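Local coordinates for hypothetical protein (Legionella pneumophila subsp. pneumophila, PDB 4KH9), which is of unknown function but binds calcium and belongs to the three-domain DUF4785 family, whose second and third domains resemble E-set beta-sandwiches, at residues F159-L164 against L185-T190; T190-N195 against T246-E251; L67-V72 against L131-F136. One frame throughout, in Å; residues are numbered along the deposited sequence.

Contact 1. Residues F159-L164 against L185-T190; sequences FSITYL and LHNDIT
Tyr163 and His186 form an antiparallel hydrogen-bonded pair where strands 163-168 and 178-186 meet in the central E-set domain. Tyr163 N donates to His186 O at 3.0 Å. His186 N returns the bond to Tyr163 O at 2.9 Å and is almost straight, 178° at the hydrogen. The two side chains share one face of the sheet. CB of His186 sits over a face of the Tyr163 ring, offset toward its rim and 3.8 Å from the ring centroid, a CH-pi contact. The imidazole meets the phenol obliquely, with CD2 of His186 3.4 Å from CE1 of Tyr163. CG of Tyr163 lies between the backbone N and the carbonyl carbon (chi1 59°), on the side of the sheet where His186 lies. Tyr47 meets the same ring.

Leu164 and Leu185 make the next, non-hydrogen-bonded pair, on the face that packs against Ile253 and Val244. Next to the Tyr163-His186 pair, Asn187 ND2 donates to Thr162 OG1 at 2.8 Å, with OG1 close to the amide plane. Tyr192 OH is a second partner of that hydroxyl. The amide is held at its other end too: OD1 accepts from the backbone N of Ile189 and of Thr190, which approach from opposite faces of its plane. Ile161 CD1 reaches Asp188 OD1 at 3.3 Å. The contact thus sets an Asx turn at Asn187 beside a pair of neighbouring antiparallel strands in the E-set beta-sandwich domain.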
loop_
_atom_site.group_PDB
_atom_site.type_symbol
_atom_site.label_atom_id
_atom_site.label_comp_id
_atom_site.label_asym_id
_atom_site.label_seq_id
_atom_site.Cartn_x
_atom_site.Cartn_y
_atom_site.Cartn_z
ATOM N N PHE A 159 -17.588 12.179 -11.504
ATOM C CA PHE A 159 -17.859 12.218 -12.929
ATOM C C PHE A 159 -16.804 13.028 -13.706
ATOM O O PHE A 159 -16.994 13.301 -14.899
ATOM C CB PHE A 159 -19.289 12.744 -13.166
ATOM C CG PHE A 159 -20.305 11.789 -12.582
ATOM C CD1 PHE A 159 -20.585 10.569 -13.209
ATOM C CD2 PHE A 159 -21.003 12.112 -11.423
ATOM C CE1 PHE A 159 -21.527 9.696 -12.678
ATOM C CE2 PHE A 159 -21.943 11.232 -10.890
ATOM C CZ PHE A 159 -22.201 10.027 -11.519
ATOM N N SER A 160 -15.663 13.315 -13.063
ATOM C CA SER A 160 -14.516 13.953 -13.707
ATOM C C SER A 160 -13.709 12.950 -14.513
ATOM O O SER A 160 -13.598 11.786 -14.114
ATOM C CB SER A 160 -13.612 14.594 -12.662
ATOM O OG SER A 160 -12.499 15.183 -13.312
ATOM N N ILE A 161 -13.140 13.390 -15.643
ATOM C CA ILE A 161 -12.288 12.513 -16.469
ATOM C C ILE A 161 -10.799 12.806 -16.095
ATOM O O ILE A 161 -9.895 12.227 -16.684
ATOM C CB ILE A 161 -12.579 12.656 -17.996
ATOM C CG1 ILE A 161 -12.283 14.094 -18.496
ATOM C CG2 ILE A 161 -14.047 12.244 -18.300
ATOM C CD1 ILE A 161 -12.136 14.284 -20.062
ATOM N N THR A 162 -10.567 13.683 -15.099
ATOM C CA THR A 162 -9.220 14.039 -14.617
ATOM C C THR A 162 -8.854 13.119 -13.463
ATOM O O THR A 162 -9.574 13.053 -12.455
ATOM C CB THR A 162 -9.091 15.517 -14.215
ATOM O OG1 THR A 162 -9.313 16.330 -15.355
ATOM C CG2 THR A 162 -7.687 15.852 -13.657
ATOM N N TYR A 163 -7.742 12.374 -13.625
ATOM C CA TYR A 163 -7.307 11.470 -12.582
ATOM C C TYR A 163 -5.814 11.584 -12.341
ATOM O O TYR A 163 -5.065 12.066 -13.201
ATOM C CB TYR A 163 -7.677 10.013 -12.913
ATOM C CG TYR A 163 -7.087 9.504 -14.206
ATOM C CD1 TYR A 163 -5.823 8.914 -14.236
ATOM C CD2 TYR A 163 -7.808 9.570 -15.402
ATOM C CE1 TYR A 163 -5.294 8.397 -15.415
ATOM C CE2 TYR A 163 -7.276 9.074 -16.594
ATOM C CZ TYR A 163 -6.026 8.471 -16.589
ATOM O OH TYR A 163 -5.490 7.959 -17.742
ATOM N N LEU A 164 -5.400 11.140 -11.161
ATOM C CA LEU A 164 -4.004 11.068 -10.759
ATOM C C LEU A 164 -3.591 9.635 -10.809
ATOM O O LEU A 164 -4.283 8.797 -10.229
ATOM C CB LEU A 164 -3.800 11.645 -9.349
ATOM C CG LEU A 164 -2.358 11.663 -8.829
ATOM C CD1 LEU A 164 -1.523 12.705 -9.566
ATOM C CD2 LEU A 164 -2.324 11.898 -7.351
ATOM N N LEU A 185 -0.579 13.228 -13.814
ATOM C CA LEU A 185 -1.898 13.827 -13.845
ATOM C C LEU A 185 -2.426 13.745 -15.273
ATOM O O LEU A 185 -1.798 14.285 -16.184
ATOM C CB LEU A 185 -1.874 15.279 -13.331
ATOM C CG LEU A 185 -3.266 15.953 -13.191
ATOM C CD1 LEU A 185 -4.126 15.239 -12.133
ATOM C CD2 LEU A 185 -3.123 17.417 -12.822
ATOM N N HIS A 186 -3.591 13.088 -15.461
ATOM C CA HIS A 186 -4.162 12.881 -16.789
ATOM C C HIS A 186 -5.591 13.409 -16.967
ATOM O O HIS A 186 -6.402 13.426 -16.039
ATOM C CB HIS A 186 -4.198 11.380 -17.115
ATOM C CG HIS A 186 -2.862 10.695 -17.099
ATOM N ND1 HIS A 186 -1.945 10.871 -18.127
ATOM C CD2 HIS A 186 -2.351 9.813 -16.208
ATOM C CE1 HIS A 186 -0.910 10.110 -17.814
ATOM N NE2 HIS A 186 -1.123 9.435 -16.681
ATOM N N ASN A 187 -5.894 13.736 -18.229
ATOM C CA ASN A 187 -7.165 14.163 -18.819
ATOM C C ASN A 187 -6.966 13.973 -20.317
ATOM O O ASN A 187 -6.010 14.530 -20.855
ATOM C CB ASN A 187 -7.503 15.601 -18.405
ATOM C CG ASN A 187 -8.798 16.125 -18.971
ATOM O OD1 ASN A 187 -8.933 16.349 -20.177
ATOM N ND2 ASN A 187 -9.753 16.395 -18.106
ATOM N N ASP A 188 -7.777 13.137 -20.996
ATOM C CA ASP A 188 -7.519 12.857 -22.421
ATOM C C ASP A 188 -7.848 14.058 -23.372
ATOM O O ASP A 188 -7.570 13.965 -24.569
ATOM C CB ASP A 188 -8.246 11.586 -22.891
ATOM C CG ASP A 188 -9.760 11.584 -22.874
ATOM O OD1 ASP A 188 -10.357 12.463 -22.196
ATOM O OD2 ASP A 188 -10.355 10.674 -23.500
ATOM N N ILE A 189 -8.329 15.192 -22.836
ATOM C CA ILE A 189 -8.647 16.370 -23.637
ATOM C C ILE A 189 -7.693 17.539 -23.337
ATOM O O ILE A 189 -7.409 18.338 -24.237
ATOM C CB ILE A 189 -10.111 16.794 -23.374
ATOM N N THR A 190 -7.217 17.644 -22.076
ATOM C CA THR A 190 -6.369 18.736 -21.582
ATOM C C THR A 190 -4.949 18.272 -21.201
ATOM O O THR A 190 -4.766 17.211 -20.598
ATOM C CB THR A 190 -7.043 19.371 -20.341
ATOM O OG1 THR A 190 -8.409 19.689 -20.614
ATOM C CG2 THR A 190 -6.328 20.608 -19.845
#

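Contact 2. Residues T190-N195 against T246-E251; sequences TEYDVN and TEYGQE
Thr190 CG2 and the Tyr248 ring meet because both Thr190 CG2 and Tyr248 CG stand anti to their own backbone N; for Tyr248 chi1 is -172°. The two side chains reach toward each other tip to tip. The methyl lies over the centre of the ring, 3.5 Å from its centroid and 8° off the normal. This is a CH-pi contact.

It joins the loop between strands 178-186 and 196-202 to the end of strand 238-248 in the central E-set domain. A type II' beta turn from Tyr248 to Glu251 links that strand to strand 251-264. Gly249 occupies the second position of the turn with positive phi. Tyr248 N donates to Glu251 O, and Glu251 N to Tyr248 O.

Tyr192 comes to Tyr248 at about a right angle. Tyr248 CB touches the edge of the Tyr192 ring, 3.9 Å from CE1. Deeper in, Val194 CG2 packs on Thr246 CG2 at 4.2 Å, and Leu185 touches both residues. The Asp193 carboxylate turns to Lys215 in a salt bridge. A water accepts from Asp193 N at 3.0 Å and donates to Glu247 O. Thr246 OG1 donates to Asp193 O at 2.7 Å, tilted 28° from the carbonyl plane.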
loop_
_atom_site.group_PDB
_atom_site.type_symbol
_atom_site.label_atom_id
_atom_site.label_comp_id
_atom_site.label_asym_id
_atom_site.label_seq_id
_atom_site.Cartn_x
_atom_site.Cartn_y
_atom_site.Cartn_z
ATOM N N THR A 190 -7.217 17.644 -22.076
ATOM C CA THR A 190 -6.369 18.736 -21.582
ATOM C C THR A 190 -4.949 18.272 -21.201
ATOM O O THR A 190 -4.766 17.211 -20.598
ATOM C CB THR A 190 -7.043 19.371 -20.341
ATOM O OG1 THR A 190 -8.409 19.689 -20.614
ATOM C CG2 THR A 190 -6.328 20.608 -19.845
ATOM N N GLU A 191 -3.961 19.117 -21.498
ATOM C CA GLU A 191 -2.558 18.915 -21.140
ATOM C C GLU A 191 -2.249 19.873 -20.004
ATOM O O GLU A 191 -2.342 21.097 -20.186
ATOM C CB GLU A 191 -1.613 19.119 -22.352
ATOM C CG GLU A 191 -1.754 18.088 -23.469
ATOM C CD GLU A 191 -1.302 16.669 -23.169
ATOM O OE1 GLU A 191 -0.228 16.492 -22.550
ATOM O OE2 GLU A 191 -2.001 15.728 -23.610
ATOM N N TYR A 192 -1.989 19.325 -18.809
ATOM C CA TYR A 192 -1.712 20.166 -17.639
ATOM C C TYR A 192 -0.226 20.402 -17.477
ATOM O O TYR A 192 0.583 19.601 -17.959
ATOM C CB TYR A 192 -2.257 19.525 -16.339
ATOM C CG TYR A 192 -3.747 19.247 -16.329
ATOM C CD1 TYR A 192 -4.671 20.288 -16.315
ATOM C CD2 TYR A 192 -4.229 17.945 -16.275
ATOM C CE1 TYR A 192 -6.045 20.038 -16.277
ATOM C CE2 TYR A 192 -5.598 17.682 -16.219
ATOM C CZ TYR A 192 -6.504 18.733 -16.234
ATOM O OH TYR A 192 -7.860 18.492 -16.190
ATOM N N ASP A 193 0.109 21.484 -16.771
ATOM C CA ASP A 193 1.436 21.844 -16.300
ATOM C C ASP A 193 1.396 21.849 -14.792
ATOM O O ASP A 193 0.691 22.664 -14.191
ATOM C CB ASP A 193 1.950 23.172 -16.839
ATOM C CG ASP A 193 3.409 23.397 -16.395
ATOM O OD1 ASP A 193 4.251 22.511 -16.652
ATOM O OD2 ASP A 193 3.666 24.384 -15.680
ATOM N N VAL A 194 2.102 20.902 -14.176
ATOM C CA VAL A 194 2.085 20.718 -12.728
ATOM C C VAL A 194 3.409 21.180 -12.103
ATOM O O VAL A 194 4.465 20.823 -12.598
ATOM C CB VAL A 194 1.785 19.227 -12.386
ATOM C CG1 VAL A 194 1.769 18.991 -10.880
ATOM C CG2 VAL A 194 0.454 18.779 -12.999
ATOM N N ASN A 195 3.327 21.927 -10.992
ATOM C CA ASN A 195 4.472 22.374 -10.219
ATOM C C ASN A 195 4.231 22.129 -8.717
ATOM O O ASN A 195 5.201 21.962 -7.978
ATOM C CB ASN A 195 4.783 23.849 -10.486
ATOM C CG ASN A 195 5.340 24.140 -11.863
ATOM O OD1 ASN A 195 6.404 23.643 -12.248
ATOM N ND2 ASN A 195 4.650 24.983 -12.625
ATOM N N THR A 246 -2.895 21.987 -9.373
ATOM C CA THR A 246 -2.566 22.877 -10.482
ATOM C C THR A 246 -3.839 23.674 -10.812
ATOM O O THR A 246 -4.848 23.538 -10.117
ATOM C CB THR A 246 -1.934 22.163 -11.690
ATOM O OG1 THR A 246 -1.442 23.168 -12.580
ATOM C CG2 THR A 246 -2.888 21.240 -12.423
ATOM N N GLU A 247 -3.749 24.561 -11.806
ATOM C CA GLU A 247 -4.860 25.394 -12.251
ATOM C C GLU A 247 -4.933 25.356 -13.749
ATOM O O GLU A 247 -3.904 25.413 -14.421
ATOM C CB GLU A 247 -4.760 26.857 -11.754
ATOM C CG GLU A 247 -4.632 27.054 -10.245
ATOM C CD GLU A 247 -3.224 26.904 -9.686
ATOM O OE1 GLU A 247 -2.339 27.698 -10.080
ATOM O OE2 GLU A 247 -3.009 26.004 -8.840
ATOM N N TYR A 248 -6.141 25.227 -14.278
ATOM C CA TYR A 248 -6.363 25.256 -15.712
ATOM C C TYR A 248 -7.510 26.220 -15.946
ATOM O O TYR A 248 -8.677 25.893 -15.700
ATOM C CB TYR A 248 -6.590 23.865 -16.313
ATOM C CG TYR A 248 -6.632 23.911 -17.821
ATOM C CD1 TYR A 248 -5.458 23.991 -18.570
ATOM C CD2 TYR A 248 -7.846 23.904 -18.505
ATOM C CE1 TYR A 248 -5.494 24.074 -19.961
ATOM C CE2 TYR A 248 -7.892 23.974 -19.895
ATOM C CZ TYR A 248 -6.714 24.055 -20.620
ATOM O OH TYR A 248 -6.767 24.108 -21.988
ATOM N N GLY A 249 -7.124 27.434 -16.337
ATOM C CA GLY A 249 -8.021 28.558 -16.529
ATOM C C GLY A 249 -8.404 29.087 -15.167
ATOM O O GLY A 249 -7.531 29.445 -14.371
ATOM N N GLN A 250 -9.702 29.069 -14.875
ATOM C CA GLN A 250 -10.266 29.502 -13.594
ATOM C C GLN A 250 -10.596 28.277 -12.697
ATOM O O GLN A 250 -11.228 28.431 -11.653
ATOM C CB GLN A 250 -11.523 30.368 -13.830
ATOM C CG GLN A 250 -12.626 29.685 -14.647
ATOM C CD GLN A 250 -13.856 30.549 -14.740
ATOM O OE1 GLN A 250 -14.743 30.504 -13.878
ATOM N NE2 GLN A 250 -13.930 31.360 -15.785
ATOM N N GLU A 251 -10.147 27.080 -13.103
ATOM C CA GLU A 251 -10.430 25.840 -12.384
ATOM C C GLU A 251 -9.232 25.301 -11.617
ATOM O O GLU A 251 -8.140 25.180 -12.159
ATOM C CB GLU A 251 -10.900 24.755 -13.358
ATOM C CG GLU A 251 -12.184 25.064 -14.088
ATOM C CD GLU A 251 -12.524 23.956 -15.058
ATOM O OE1 GLU A 251 -13.179 22.980 -14.625
ATOM O OE2 GLU A 251 -12.105 24.038 -16.235
HETATM O O HOH W 1 -2.095 23.257 -15.826
#

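Contact 3. Residues L67-V72 against L131-F136; sequences LAPGAV and LGYGKF
The backbones of Pro69 and Gly132 come within 4.7 Å, CA to CA, as two loops pass each other, and two waters bridge them. Gly132 has positive phi (62°), and its O points to the 67-72 loop. One water lies 2.7 Å from Gly132 O and accepts from Gly70 N at 2.9 Å. The other lies between Gly132 O and Ala68 O, and has a long, weak link to Ala71 N.

Both loops belong to the N-terminal domain. The 67-72 loop runs from strand 62-65 to strand 72-77, which lie in different antiparallel sheets. The 131-136 segment leads into strand 135-140, the neighbour of strand 62-65. Gly134 is hydrogen-bonded to Thr66, next to that strand pair.

Tyr133 carries the side-chain part. Its CG lies between the backbone N and the carbonyl carbon, chi1 60°, and the ring rests on the loop. Leu67 O sits 3.4 Å above one face, offset toward the rim, and is nearest to CD2. Tyr133 CB lies 3.5 Å from the carbonyl carbon of Ala68. The Pro69 and Tyr133 side chains lie side by side and point the same way, with Pro69 CD 3.9 Å from Tyr133 CD1.

Asp157 takes the N-H groups of Leu67 and Ala68, one on each carboxylate oxygen. Glu251, from the central domain, touches the side chains of both Leu67 and Tyr133.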
loop_
_atom_site.group_PDB
_atom_site.type_symbol
_atom_site.label_atom_id
_atom_site.label_comp_id
_atom_site.label_asym_id
_atom_site.label_seq_id
_atom_site.Cartn_x
_atom_site.Cartn_y
_atom_site.Cartn_z
ATOM N N LEU A 67 -14.534 19.315 -10.636
ATOM C CA LEU A 67 -14.389 19.523 -12.075
ATOM C C LEU A 67 -15.607 18.994 -12.852
ATOM O O LEU A 67 -15.752 19.262 -14.063
ATOM C CB LEU A 67 -13.106 18.832 -12.576
ATOM C CG LEU A 67 -11.793 19.327 -11.943
ATOM C CD1 LEU A 67 -10.618 18.476 -12.400
ATOM C CD2 LEU A 67 -11.570 20.843 -12.226
ATOM N N ALA A 68 -16.482 18.250 -12.168
ATOM C CA ALA A 68 -17.699 17.771 -12.820
ATOM C C ALA A 68 -18.857 17.818 -11.861
ATOM O O ALA A 68 -18.639 17.809 -10.649
ATOM C CB ALA A 68 -17.499 16.368 -13.353
ATOM N N PRO A 69 -20.112 17.825 -12.348
ATOM C CA PRO A 69 -21.233 17.824 -11.406
ATOM C C PRO A 69 -21.321 16.499 -10.637
ATOM O O PRO A 69 -20.772 15.459 -11.063
ATOM C CB PRO A 69 -22.452 18.036 -12.309
ATOM C CG PRO A 69 -22.052 17.533 -13.648
ATOM C CD PRO A 69 -20.580 17.828 -13.754
ATOM N N GLY A 70 -22.009 16.546 -9.504
ATOM C CA GLY A 70 -22.272 15.345 -8.722
ATOM C C GLY A 70 -21.103 14.742 -7.988
ATOM O O GLY A 70 -21.076 13.524 -7.776
ATOM N N ALA A 71 -20.166 15.587 -7.502
ATOM C CA ALA A 71 -19.069 15.096 -6.698
ATOM C C ALA A 71 -19.586 14.616 -5.349
ATOM O O ALA A 71 -20.614 15.109 -4.863
ATOM C CB ALA A 71 -18.009 16.173 -6.504
ATOM N N VAL A 72 -18.886 13.644 -4.752
ATOM C CA VAL A 72 -19.282 13.099 -3.449
ATOM C C VAL A 72 -18.295 13.623 -2.382
ATOM O O VAL A 72 -17.092 13.570 -2.582
ATOM C CB VAL A 72 -19.351 11.562 -3.501
ATOM C CG1 VAL A 72 -19.736 10.989 -2.138
ATOM C CG2 VAL A 72 -20.360 11.090 -4.587
ATOM N N LEU A 131 -26.315 22.282 -9.134
ATOM C CA LEU A 131 -25.377 23.255 -8.571
ATOM C C LEU A 131 -24.067 23.276 -9.386
ATOM O O LEU A 131 -23.193 24.080 -9.096
ATOM C CB LEU A 131 -25.099 22.970 -7.087
ATOM C CG LEU A 131 -26.332 23.035 -6.155
ATOM C CD1 LEU A 131 -25.943 22.660 -4.746
ATOM C CD2 LEU A 131 -27.015 24.439 -6.206
ATOM N N GLY A 132 -23.947 22.397 -10.386
ATOM C CA GLY A 132 -22.787 22.305 -11.267
ATOM C C GLY A 132 -21.466 21.959 -10.597
ATOM O O GLY A 132 -21.410 21.100 -9.710
ATOM N N TYR A 133 -20.378 22.625 -11.026
ATOM C CA TYR A 133 -19.052 22.338 -10.488
ATOM C C TYR A 133 -18.214 23.584 -10.385
ATOM O O TYR A 133 -18.576 24.621 -10.920
ATOM C CB TYR A 133 -18.325 21.289 -11.351
ATOM C CG TYR A 133 -18.122 21.713 -12.783
ATOM C CD1 TYR A 133 -19.100 21.472 -13.749
ATOM C CD2 TYR A 133 -16.936 22.320 -13.190
ATOM C CE1 TYR A 133 -18.917 21.867 -15.073
ATOM C CE2 TYR A 133 -16.748 22.727 -14.505
ATOM C CZ TYR A 133 -17.732 22.478 -15.449
ATOM O OH TYR A 133 -17.521 22.843 -16.754
ATOM N N GLY A 134 -17.089 23.455 -9.702
ATOM C CA GLY A 134 -16.142 24.541 -9.528
ATOM C C GLY A 134 -15.687 24.669 -8.100
ATOM O O GLY A 134 -15.441 23.662 -7.428
ATOM N N LYS A 135 -15.587 25.910 -7.625
ATOM C CA LYS A 135 -15.093 26.175 -6.287
ATOM C C LYS A 135 -16.260 26.367 -5.319
ATOM O O LYS A 135 -17.020 27.335 -5.404
ATOM C CB LYS A 135 -14.138 27.383 -6.293
ATOM C CG LYS A 135 -13.699 27.872 -4.922
ATOM C CD LYS A 135 -12.920 29.178 -5.063
ATOM C CE LYS A 135 -13.034 30.049 -3.832
ATOM N NZ LYS A 135 -12.212 31.287 -3.939
ATOM N N PHE A 136 -16.416 25.382 -4.432
ATOM C CA PHE A 136 -17.379 25.388 -3.347
ATOM C C PHE A 136 -16.591 25.766 -2.101
ATOM O O PHE A 136 -15.390 25.496 -2.038
ATOM C CB PHE A 136 -18.099 24.041 -3.197
ATOM C CG PHE A 136 -19.036 23.613 -4.298
ATOM C CD1 PHE A 136 -18.542 23.105 -5.493
ATOM C CD2 PHE A 136 -20.413 23.661 -4.118
ATOM C CE1 PHE A 136 -19.412 22.687 -6.509
ATOM C CE2 PHE A 136 -21.284 23.237 -5.130
ATOM C CZ PHE A 136 -20.780 22.732 -6.315
HETATM O O HOH W 2 -19.660 18.907 -8.355
HETATM O O HOH W 3 -23.083 19.159 -8.934
#

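How the contacts relate
From the N terminus, contact 3 comes first. It closes a loop of 58 residues within the N-terminal domain. Contact 1 follows and closes a 20-residue loop that includes strand 172-174 and joins strands 163-168 and 178-186. Contact 2 then spans 50 residues of the same central domain. The three follow in series, none nested in another, and contacts 1 and 2 share Thr190. Leu185 and Tyr192 pack together, and Tyr192 OH meets Thr162 OG1, where these two contacts meet. Contact 3 touches both other contacts: Ala68 and Pro69 meet Phe159 of contact 1, and Leu67 and Tyr133 meet Glu251 of contact 2.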